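Local coordinates for protein ribokinase RBSK (Mycobacterium tuberculosis, PDB 3GO6) that probably phosphorylates D-ribose at O-5 with ATP and a divalent cation, most likely magnesium, as a homodimeric ribokinase of the PfkB carbohydrate kinase family, at residues R89-L92 with R93-V97; G180-R183 with S184-Q187; G263-A266 with E267-R270. All coordinates share one frame; numbering follows the deposited sequence.

Contact 1: residues R89-L92 with R93-V97; sequences RAHL and RANAV
Leu92 O takes two backbone N-H groups at once, Asn95 N at 3.0 Å and Val97 N at 3.1 Å, which arrive from opposite faces of its carbonyl plane. The Val97 bond is the straighter of the two (163° at the hydrogen). Together with the bond from Ala96 N to Arg93 O at 3.2 Å, it defines a Schellman motif ending helix 83-94, and Ala96, with its positive phi, is the C-prime residue. One residue earlier, His91 O is gripped by a side chain: Asn95 ND2 donates to it over 2.8 Å. A chi1 of -74° sets the amide beside its own backbone N, facing back along the helix; its plane stands 71° from the imidazole of His91, and Arg68 of helix 58-68 holds OD1. On the apolar side the reversal brings Leu92 CD2 to 3.9 Å from Val97 CG1, and both side chains lie against Phe75 of strand 72-76. Arg93, bent at chi3, folds its guanidinium back over Ala90, with Ala90 CA 3.5 Å above one face of the plane, offset toward the rim. Arg93 NH2 lies 3.5 Å from Ala90 CB.

Contact 2: residues G180-R183 with S184-Q187; sequences GQDR and SSLQ
Asp182 is the N-cap of helix 183-192, and its OD2 accepts twice from Ser185: from Ser185 N at 3.0 Å, on the anti side and 19° out of the carboxylate plane, and from Ser185 OG at 2.9 Å, from above that plane. The Asp182 carboxyl carbon stands anti to the backbone N (chi1 -175°), which carries OD2 across the first turn. A water accepts from Ser184 N and donates weakly to Asp182 OD1, so the carboxylate also reaches a second amide of this turn indirectly.

Among the backbone bonds, Leu186 N to Asp182 O (2.9 Å) and Gln187 N to Arg183 O (2.9 Å) begin the regular i to i+4 pattern.

The remaining contacts are van der Waals. Arg183 is bent at chi2 and chi3, and its guanidinium lies over Leu186, whose CD1 sits 3.6 Å above the centre of one face; the same methyl touches Gln181 O at 3.5 Å. Leu186 itself is buried against Val155 of helix 155-167 and against Trp206 and Pro207. Gln187 crosses Arg183 at about a right angle, with Gln187 NE2 3.6 Å from Arg183 CG.

Arg183 spends its charge elsewhere, in a salt bridge from NH2 to Asp205, which also accepts from Gly180 N. With the N-H and hydroxyl of Ser185 both directed at OD2, the Asp182 carboxylate, at the positive end of the helix dipole, is probably stabilised as the anion.

Contact 3: residues G263-A266 with E267-R270; sequences GSPA and ERLR
A capping box opens helix 265-282, with Ser264 as the N-cap and Glu267 as its reciprocal partner. Ser264 N donates to Glu267 OE1 at 3.1 Å, nearly in line with the C-O bond of the carboxylate, whereas the return bond, from Glu267 N to Ser264 OG, is weak. The serine hydroxyl in turn donates to Glu267 OE1 at 2.7 Å, on the anti side and 34° out of the carboxylate plane. A chi1 of 76° tucks OG between the backbone N and the carbonyl carbon of Ser264, and from there it can meet both the amide and the carboxylate of Glu267.

Arg268, bent at chi3, folds its guanidinium back against the backbone of Gly263 to Pro265. Ser264 O lies 3.6 Å above the centre of one face of that group while accepting from Arg268 N at 3.1 Å; Arg268 NH2 makes a weak bond to Gly263 O and lies 3.7 Å from Pro265 CD. The salt bridge of Arg268 goes through NE to Asp228, next to strand 229-233, against which Leu269 also packs.

With OE1 held by an amide and a hydroxyl at the amino end of a helix, the Glu267 carboxylate probably favours its ionised form, and Arg268 couples this helix start to the loop before strand 229-233.

Overall arrangement
All three contacts are local and sit at helix ends, in series along the chain, with centres 29 to 31 Å apart. Contact 1 finishes a helix; contacts 2 and 3 each begin one. The chemistry follows: at 93-97 backbone and side-chain N-H groups turn back to carbonyls, while at 180-187 and 263-270 carboxylates meet amides at a helix start, from the N-cap itself in contact 2 and from the third helical residue in contact 3. Contact 1 is partly buried, against helix 58-68 and strand 72-76; the others are surface contacts, each with one buried side chain, Leu186 or Arg268. Contacts 1 and 2 lie on opposite sides of the chain's centre.

Contact 1: residues R89-L92 with R93-V97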
ATOM      1  N   ARG A  89      -9.225   8.545 -14.625  1.00 13.65           N
ATOM      2  CA  ARG A  89      -9.659   9.231 -15.845  1.00 15.22           C
ATOM      3  C   ARG A  89      -9.682  10.754 -15.671  1.00 14.99           C
ATOM      4  O   ARG A  89      -9.266  11.492 -16.552  1.00 15.61           O
ATOM      5  CB  ARG A  89     -11.076   8.775 -16.240  1.00 14.79           C
ATOM      6  CG  ARG A  89     -11.180   7.394 -16.838  1.00 16.63           C
ATOM      7  CD  ARG A  89     -12.667   6.903 -16.781  1.00 18.91           C
ATOM      8  NE  ARG A  89     -12.815   5.537 -17.320  1.00 23.55           N
ATOM      9  CZ  ARG A  89     -12.760   5.282 -18.615  1.00 25.13           C
ATOM     10  NH1 ARG A  89     -12.568   6.293 -19.451  1.00 27.56           N
ATOM     11  NH2 ARG A  89     -12.890   4.039 -19.075  1.00 26.78           N
ATOM     12  N   ALA A  90     -10.213  11.215 -14.551  1.00 15.89           N
ATOM     13  CA  ALA A  90     -10.329  12.651 -14.303  1.00 16.22           C
ATOM     14  C   ALA A  90      -8.931  13.287 -14.205  1.00 15.84           C
ATOM     15  O   ALA A  90      -8.722  14.409 -14.666  1.00 16.16           O
ATOM     16  CB  ALA A  90     -11.123  12.895 -13.038  1.00 15.82           C
ATOM     17  N   HIS A  91      -7.977  12.570 -13.608  1.00 15.66           N
ATOM     18  CA  HIS A  91      -6.574  13.050 -13.524  1.00 15.30           C
ATOM     19  C   HIS A  91      -6.013  13.324 -14.925  1.00 15.20           C
ATOM     20  O   HIS A  91      -5.391  14.381 -15.163  1.00 15.45           O
ATOM     21  CB  HIS A  91      -5.686  12.040 -12.743  1.00 14.87           C
ATOM     22  CG  HIS A  91      -4.208  12.319 -12.822  1.00 16.44           C
ATOM     23  ND1 HIS A  91      -3.625  13.446 -12.282  1.00 16.89           N
ATOM     24  CD2 HIS A  91      -3.193  11.594 -13.354  1.00 17.23           C
ATOM     25  CE1 HIS A  91      -2.317  13.410 -12.487  1.00 18.78           C
ATOM     26  NE2 HIS A  91      -2.028  12.290 -13.125  1.00 17.36           N
ATOM     27  N   LEU A  92      -6.240  12.392 -15.847  1.00 14.65           N
ATOM     28  CA  LEU A  92      -5.790  12.538 -17.233  1.00 15.10           C
ATOM     29  C   LEU A  92      -6.508  13.678 -17.971  1.00 15.91           C
ATOM     30  O   LEU A  92      -5.856  14.528 -18.596  1.00 16.09           O
ATOM     31  CB  LEU A  92      -5.902  11.209 -17.983  1.00 14.27           C
ATOM     32  CG  LEU A  92      -4.824  10.196 -17.536  1.00 14.74           C
ATOM     33  CD1 LEU A  92      -5.185   8.774 -17.926  1.00 13.57           C
ATOM     34  CD2 LEU A  92      -3.450  10.578 -18.102  1.00 15.55           C
ATOM     35  N   ARG A  93      -7.836  13.730 -17.857  1.00 16.72           N
ATOM     36  CA  ARG A  93      -8.610  14.857 -18.425  1.00 18.20           C
ATOM     37  C   ARG A  93      -8.157  16.209 -17.895  1.00 17.82           C
ATOM     38  O   ARG A  93      -8.071  17.171 -18.662  1.00 18.45           O
ATOM     39  CB  ARG A  93     -10.119  14.703 -18.160  1.00 17.87           C
ATOM     40  CG  ARG A  93     -10.771  13.492 -18.811  1.00 20.32           C
ATOM     41  CD  ARG A  93     -12.350  13.656 -18.840  1.00 21.39           C
ATOM     42  NE  ARG A  93     -12.864  14.033 -17.514  1.00 26.13           N
ATOM     43  CZ  ARG A  93     -13.243  13.177 -16.564  1.00 25.54           C
ATOM     44  NH1 ARG A  93     -13.200  11.869 -16.761  1.00 25.11           N
ATOM     45  NH2 ARG A  93     -13.663  13.641 -15.402  1.00 29.34           N
ATOM     46  N   ALA A  94      -7.871  16.291 -16.595  1.00 18.29           N
ATOM     47  CA  ALA A  94      -7.440  17.534 -15.954  1.00 18.96           C
ATOM     48  C   ALA A  94      -6.114  18.027 -16.532  1.00 20.05           C
ATOM     49  O   ALA A  94      -5.799  19.224 -16.449  1.00 20.37           O
ATOM     50  CB  ALA A  94      -7.304  17.337 -14.440  1.00 19.56           C
ATOM     51  N   ASN A  95      -5.346  17.106 -17.119  1.00 18.78           N
ATOM     52  CA  ASN A  95      -4.030  17.422 -17.695  1.00 19.48           C
ATOM     53  C   ASN A  95      -3.986  17.461 -19.221  1.00 19.03           C
ATOM     54  O   ASN A  95      -2.904  17.411 -19.826  1.00 20.24           O
ATOM     55  CB  ASN A  95      -2.980  16.447 -17.135  1.00 18.52           C
ATOM     56  CG  ASN A  95      -2.623  16.767 -15.707  1.00 18.17           C
ATOM     57  OD1 ASN A  95      -1.905  17.731 -15.441  1.00 18.23           O
ATOM     58  ND2 ASN A  95      -3.140  15.983 -14.769  1.00 17.69           N
ATOM     59  N   ALA A  96      -5.169  17.558 -19.833  1.00 19.77           N
ATOM     60  CA  ALA A  96      -5.347  17.663 -21.299  1.00 19.46           C
ATOM     61  C   ALA A  96      -4.886  16.437 -22.089  1.00 19.66           C
ATOM     62  O   ALA A  96      -4.513  16.543 -23.268  1.00 20.07           O
ATOM     63  CB  ALA A  96      -4.705  18.974 -21.860  1.00 20.66           C
ATOM     64  N   VAL A  97      -4.946  15.263 -21.463  1.00 18.13           N
ATOM     65  CA  VAL A  97      -4.590  14.026 -22.148  1.00 17.28           C
ATOM     66  C   VAL A  97      -5.882  13.418 -22.674  1.00 17.88           C
ATOM     67  O   VAL A  97      -6.823  13.181 -21.899  1.00 17.64           O
ATOM     68  CB  VAL A  97      -3.882  13.017 -21.185  1.00 17.04           C
ATOM     69  CG1 VAL A  97      -3.655  11.691 -21.870  1.00 15.91           C
ATOM     70  CG2 VAL A  97      -2.539  13.598 -20.637  1.00 16.98           C
TER

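Contact 2: residues G180-R183 with S184-Q187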
ATOM      1  N   GLY A 180      12.644  -7.864 -17.320  1.00 24.97           N
ATOM      2  CA  GLY A 180      12.210  -9.251 -17.122  1.00 26.88           C
ATOM      3  C   GLY A 180      10.882  -9.659 -17.728  1.00 28.36           C
ATOM      4  O   GLY A 180      10.321 -10.690 -17.364  1.00 29.10           O
ATOM      5  N   GLN A 181      10.368  -8.883 -18.668  1.00 29.57           N
ATOM      6  CA  GLN A 181       9.111  -9.243 -19.312  1.00 31.13           C
ATOM      7  C   GLN A 181       9.284 -10.351 -20.383  1.00 32.87           C
ATOM      8  O   GLN A 181      10.368 -10.952 -20.486  1.00 33.45           O
ATOM      9  CB  GLN A 181       8.393  -7.990 -19.827  1.00 30.89           C
ATOM     10  CG  GLN A 181       7.982  -7.012 -18.692  1.00 30.10           C
ATOM     11  CD  GLN A 181       7.340  -7.721 -17.511  1.00 28.50           C
ATOM     12  OE1 GLN A 181       7.968  -7.905 -16.455  1.00 29.82           O
ATOM     13  NE2 GLN A 181       6.088  -8.123 -17.679  1.00 23.58           N
ATOM     14  N   ASP A 182       8.212 -10.642 -21.127  1.00 34.29           N
ATOM     15  CA  ASP A 182       8.173 -11.758 -22.102  1.00 35.63           C
ATOM     16  C   ASP A 182       9.300 -11.632 -23.132  1.00 35.41           C
ATOM     17  O   ASP A 182       9.231 -10.784 -24.030  1.00 35.62           O
ATOM     18  CB  ASP A 182       6.808 -11.810 -22.802  1.00 36.00           C
ATOM     19  CG  ASP A 182       6.667 -13.023 -23.745  1.00 38.93           C
ATOM     20  OD1 ASP A 182       6.320 -14.135 -23.262  1.00 40.19           O
ATOM     21  OD2 ASP A 182       6.895 -12.854 -24.967  1.00 40.09           O
ATOM     22  N   ARG A 183      10.327 -12.470 -22.987  1.00 35.03           N
ATOM     23  CA  ARG A 183      11.563 -12.367 -23.773  1.00 34.98           C
ATOM     24  C   ARG A 183      11.366 -12.385 -25.296  1.00 34.32           C
ATOM     25  O   ARG A 183      12.009 -11.612 -26.023  1.00 34.18           O
ATOM     26  CB  ARG A 183      12.556 -13.449 -23.339  1.00 35.31           C
ATOM     27  CG  ARG A 183      13.947 -13.382 -23.973  1.00 36.55           C
ATOM     28  CD  ARG A 183      14.767 -12.171 -23.528  1.00 39.06           C
ATOM     29  NE  ARG A 183      14.404 -11.708 -22.188  1.00 40.32           N
ATOM     30  CZ  ARG A 183      14.854 -10.586 -21.626  1.00 39.96           C
ATOM     31  NH1 ARG A 183      15.710  -9.800 -22.275  1.00 38.04           N
ATOM     32  NH2 ARG A 183      14.438 -10.253 -20.407  1.00 39.34           N
ATOM     33  N   SER A 184      10.475 -13.248 -25.773  1.00 33.27           N
ATOM     34  CA  SER A 184      10.238 -13.383 -27.213  1.00 32.68           C
ATOM     35  C   SER A 184       9.602 -12.120 -27.813  1.00 31.58           C
ATOM     36  O   SER A 184      10.046 -11.632 -28.864  1.00 31.28           O
ATOM     37  CB  SER A 184       9.379 -14.626 -27.504  1.00 33.02           C
ATOM     38  OG  SER A 184       9.061 -14.724 -28.887  1.00 35.64           O
ATOM     39  N   SER A 185       8.561 -11.605 -27.158  1.00 29.83           N
ATOM     40  CA  SER A 185       7.954 -10.328 -27.548  1.00 28.78           C
ATOM     41  C   SER A 185       8.942  -9.173 -27.417  1.00 27.00           C
ATOM     42  O   SER A 185       8.932  -8.254 -28.228  1.00 26.11           O
ATOM     43  CB  SER A 185       6.740 -10.018 -26.672  1.00 29.24           C
ATOM     44  OG  SER A 185       5.716 -10.981 -26.840  1.00 33.06           O
ATOM     45  N   LEU A 186       9.776  -9.224 -26.382  1.00 25.56           N
ATOM     46  CA  LEU A 186      10.794  -8.195 -26.160  1.00 24.82           C
ATOM     47  C   LEU A 186      11.781  -8.160 -27.308  1.00 24.44           C
ATOM     48  O   LEU A 186      12.197  -7.088 -27.736  1.00 23.79           O
ATOM     49  CB  LEU A 186      11.567  -8.436 -24.861  1.00 24.18           C
ATOM     50  CG  LEU A 186      10.953  -8.075 -23.509  1.00 24.73           C
ATOM     51  CD1 LEU A 186      11.906  -8.483 -22.384  1.00 24.91           C
ATOM     52  CD2 LEU A 186      10.597  -6.579 -23.415  1.00 23.58           C
ATOM     53  N   GLN A 187      12.187  -9.343 -27.777  1.00 24.49           N
ATOM     54  CA  GLN A 187      13.128  -9.414 -28.893  1.00 24.61           C
ATOM     55  C   GLN A 187      12.535  -8.816 -30.160  1.00 24.00           C
ATOM     56  O   GLN A 187      13.225  -8.101 -30.878  1.00 24.49           O
ATOM     57  CB  GLN A 187      13.616 -10.846 -29.108  1.00 25.46           C
ATOM     58  CG  GLN A 187      14.566 -11.306 -28.017  1.00 27.11           C
ATOM     59  CD  GLN A 187      14.674 -12.813 -27.937  1.00 33.34           C
ATOM     60  OE1 GLN A 187      13.864 -13.544 -28.522  1.00 35.08           O
ATOM     61  NE2 GLN A 187      15.663 -13.290 -27.192  1.00 33.70           N
TER
HETATM   62  O   HOH W   1       8.686 -15.443 -24.376  1.00 49.20           O

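Contact 3: residues G263-A266 with E267-R270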
ATOM      1  N   GLY A 263      15.584  12.191 -38.467  1.00 37.19           N
ATOM      2  CA  GLY A 263      15.988  13.188 -37.482  1.00 37.25           C
ATOM      3  C   GLY A 263      17.449  13.622 -37.561  1.00 37.02           C
ATOM      4  O   GLY A 263      18.322  12.890 -38.085  1.00 37.13           O
ATOM      5  N   SER A 264      17.709  14.816 -37.026  1.00 36.01           N
ATOM      6  CA  SER A 264      19.060  15.358 -36.950  1.00 34.82           C
ATOM      7  C   SER A 264      19.639  15.197 -35.545  1.00 33.83           C
ATOM      8  O   SER A 264      18.884  15.163 -34.547  1.00 33.62           O
ATOM      9  CB  SER A 264      19.062  16.831 -37.346  1.00 35.10           C
ATOM     10  OG  SER A 264      18.553  17.641 -36.300  1.00 36.07           O
ATOM     11  N   PRO A 265      20.976  15.085 -35.458  1.00 32.31           N
ATOM     12  CA  PRO A 265      21.657  14.999 -34.170  1.00 31.35           C
ATOM     13  C   PRO A 265      21.374  16.172 -33.213  1.00 30.33           C
ATOM     14  O   PRO A 265      21.359  15.957 -31.996  1.00 29.75           O
ATOM     15  CB  PRO A 265      23.142  14.971 -34.555  1.00 31.31           C
ATOM     16  CG  PRO A 265      23.154  14.442 -35.958  1.00 31.73           C
ATOM     17  CD  PRO A 265      21.923  14.989 -36.589  1.00 31.97           C
ATOM     18  N   ALA A 266      21.175  17.377 -33.756  1.00 29.24           N
ATOM     19  CA  ALA A 266      20.990  18.585 -32.946  1.00 28.52           C
ATOM     20  C   ALA A 266      19.622  18.592 -32.278  1.00 27.93           C
ATOM     21  O   ALA A 266      19.479  19.039 -31.140  1.00 27.27           O
ATOM     22  CB  ALA A 266      21.140  19.823 -33.790  1.00 28.62           C
ATOM     23  N   GLU A 267      18.620  18.133 -33.020  1.00 27.00           N
ATOM     24  CA  GLU A 267      17.265  18.012 -32.500  1.00 26.67           C
ATOM     25  C   GLU A 267      17.198  16.933 -31.421  1.00 25.25           C
ATOM     26  O   GLU A 267      16.519  17.113 -30.417  1.00 24.76           O
ATOM     27  CB  GLU A 267      16.294  17.671 -33.626  1.00 27.32           C
ATOM     28  CG  GLU A 267      16.037  18.795 -34.620  1.00 30.83           C
ATOM     29  CD  GLU A 267      15.386  18.268 -35.896  1.00 34.88           C
ATOM     30  OE1 GLU A 267      15.924  17.307 -36.496  1.00 38.11           O
ATOM     31  OE2 GLU A 267      14.323  18.790 -36.281  1.00 37.10           O
ATOM     32  N   ARG A 268      17.894  15.818 -31.636  1.00 23.94           N
ATOM     33  CA  ARG A 268      17.980  14.763 -30.626  1.00 23.10           C
ATOM     34  C   ARG A 268      18.690  15.238 -29.354  1.00 22.90           C
ATOM     35  O   ARG A 268      18.216  14.977 -28.235  1.00 21.82           O
ATOM     36  CB  ARG A 268      18.637  13.501 -31.190  1.00 22.91           C
ATOM     37  CG  ARG A 268      17.752  12.774 -32.233  1.00 24.19           C
ATOM     38  CD  ARG A 268      18.376  11.444 -32.628  1.00 25.84           C
ATOM     39  NE  ARG A 268      19.489  11.604 -33.572  1.00 26.26           N
ATOM     40  CZ  ARG A 268      19.346  11.598 -34.901  1.00 27.10           C
ATOM     41  NH1 ARG A 268      18.142  11.422 -35.445  1.00 27.63           N
ATOM     42  NH2 ARG A 268      20.405  11.755 -35.688  1.00 25.93           N
ATOM     43  N   LEU A 269      19.817  15.940 -29.518  1.00 21.68           N
ATOM     44  CA  LEU A 269      20.523  16.495 -28.363  1.00 21.81           C
ATOM     45  C   LEU A 269      19.653  17.494 -27.579  1.00 20.84           C
ATOM     46  O   LEU A 269      19.675  17.504 -26.356  1.00 20.67           O
ATOM     47  CB  LEU A 269      21.869  17.126 -28.776  1.00 21.83           C
ATOM     48  CG  LEU A 269      22.713  17.769 -27.667  1.00 22.04           C
ATOM     49  CD1 LEU A 269      23.153  16.730 -26.634  1.00 22.18           C
ATOM     50  CD2 LEU A 269      23.923  18.506 -28.267  1.00 22.91           C
ATOM     51  N   ARG A 270      18.894  18.329 -28.285  1.00 21.11           N
ATOM     52  CA  ARG A 270      18.004  19.287 -27.624  1.00 21.03           C
ATOM     53  C   ARG A 270      16.906  18.550 -26.817  1.00 20.56           C
ATOM     54  O   ARG A 270      16.583  18.947 -25.704  1.00 20.34           O
ATOM     55  CB  ARG A 270      17.375  20.223 -28.650  1.00 21.73           C
ATOM     56  CG  ARG A 270      16.435  21.258 -28.063  1.00 23.86           C
ATOM     57  CD  ARG A 270      15.509  21.848 -29.138  1.00 27.11           C
ATOM     58  NE  ARG A 270      14.419  22.624 -28.533  1.00 29.87           N
ATOM     59  CZ  ARG A 270      13.199  22.145 -28.262  1.00 31.20           C
ATOM     60  NH1 ARG A 270      12.882  20.885 -28.539  1.00 30.11           N
ATOM     61  NH2 ARG A 270      12.294  22.928 -27.693  1.00 31.37           N
TER